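Local coordinates for protein LupI (Flavobacterium sp. YS-80-122, PDB 6IY4) that probably inhibits metalloendopeptidases, as a small antiparallel beta-sheet protein of the bacterial Inh protease-inhibitor family, at residues V24-K27 with T31-A34. Numbering follows the deposited sequence.
Unlike the reference sequence in segment 24-27: Leu26 (reference Ser).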
# COMPACT_ATOMS: atom_id res chain seq x y z
N VAL A 24 7.26 -3.31 -4.05
CA VAL A 24 7.40 -3.63 -2.62
C VAL A 24 6.82 -5.03 -2.43
O VAL A 24 5.75 -5.27 -2.95
CB VAL A 24 6.66 -2.63 -1.73
CG1 VAL A 24 6.80 -2.98 -0.25
CG2 VAL A 24 7.12 -1.21 -2.00
N THR A 25 7.49 -5.87 -1.66
CA THR A 25 6.88 -7.13 -1.22
C THR A 25 6.07 -6.92 0.06
O THR A 25 6.61 -6.38 1.05
CB THR A 25 7.93 -8.20 -0.94
OG1 THR A 25 8.73 -8.35 -2.11
CG2 THR A 25 7.26 -9.50 -0.60
N LEU A 26 4.81 -7.35 0.02
CA LEU A 26 3.95 -7.51 1.21
C LEU A 26 4.16 -8.93 1.68
O LEU A 26 3.78 -9.86 0.98
CB LEU A 26 2.49 -7.20 0.90
CG LEU A 26 2.08 -5.75 1.02
CD1 LEU A 26 2.80 -4.85 -0.00
CD2 LEU A 26 0.57 -5.63 0.87
N LYS A 27 4.92 -9.04 2.76
CA LYS A 27 5.30 -10.35 3.33
C LYS A 27 4.07 -10.99 4.01
O LYS A 27 3.23 -10.29 4.58
CB LYS A 27 6.51 -10.13 4.24
CG LYS A 27 7.73 -9.60 3.52
CD LYS A 27 9.03 -9.96 4.18
CE LYS A 27 9.69 -8.80 4.88
NZ LYS A 27 11.07 -9.17 5.30
N THR A 31 4.37 -7.66 7.20
CA THR A 31 5.41 -6.64 7.07
C THR A 31 5.70 -6.42 5.60
O THR A 31 4.99 -6.96 4.74
CB THR A 31 6.67 -7.03 7.84
OG1 THR A 31 7.19 -8.24 7.29
CG2 THR A 31 6.31 -7.26 9.28
N PHE A 32 6.66 -5.56 5.34
CA PHE A 32 7.08 -5.20 3.98
C PHE A 32 8.56 -5.45 3.78
O PHE A 32 9.29 -5.39 4.73
CB PHE A 32 6.91 -3.71 3.72
CG PHE A 32 5.53 -3.18 3.97
CD1 PHE A 32 4.55 -3.23 3.00
CD2 PHE A 32 5.23 -2.58 5.19
CE1 PHE A 32 3.30 -2.68 3.24
CE2 PHE A 32 3.97 -2.03 5.43
CZ PHE A 32 3.02 -2.07 4.44
N SER A 33 8.97 -5.67 2.55
CA SER A 33 10.39 -5.59 2.19
C SER A 33 10.88 -4.14 2.39
O SER A 33 10.08 -3.21 2.52
CB SER A 33 10.59 -6.11 0.80
OG SER A 33 10.01 -5.24 -0.16
N ALA A 34 12.20 -3.98 2.48
CA ALA A 34 12.85 -2.69 2.80
C ALA A 34 12.47 -1.59 1.80
O ALA A 34 12.53 -0.39 2.18
CB ALA A 34 14.35 -2.90 2.82
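Strand 22-26 borders the antiparallel sheet of this Inh-family protein; after it the chain reverses, returns beside it as 31-34 and pairs through one antiparallel bridge, Leu26 with Phe32. Two backbone bonds frame the bridge. Ser33 N gives its hydrogen to Thr25 O at 2.9 Å, lying in the carbonyl plane, and Lys27 N reaches Thr31 O at the same 2.9 Å but tilted 34° out of that plane. The third bond uses a side chain: Thr25 N donates to Ser33 OG at 3.0 Å with an angle of 160° at the hydrogen. Chi1 of 69° puts that oxygen between its own backbone N and carbonyl carbon, turned to the strand, and the same hydroxyl is also hydrogen-bonded to Gln35 OE1. On the buried face, Leu26 and Phe32 run side by side in the same direction, Leu26 CD1 meeting Phe32 CD1 at the ring edge, 3.8 Å away. Val24 CG1 comes up obliquely to the same ring atom at 4.0 Å, while Trp50 meets the ring as well and bonds to Thr31 O through NE1. On the exposed face the aliphatic part of Lys27 crosses Thr31, its CE 3.5 Å from Thr31 OG1, which is hydrogen-bonded to Asp29. Thr31 O thus serves two donors and Ser33 OG links strand to loop, so Thr25 N, Thr25 O, Lys27 N and Thr31 O all find partners although 31-34 is not itself a regular strand, with the Phe32 ring buried among Leu26, Val24, Trp50 and Pro47.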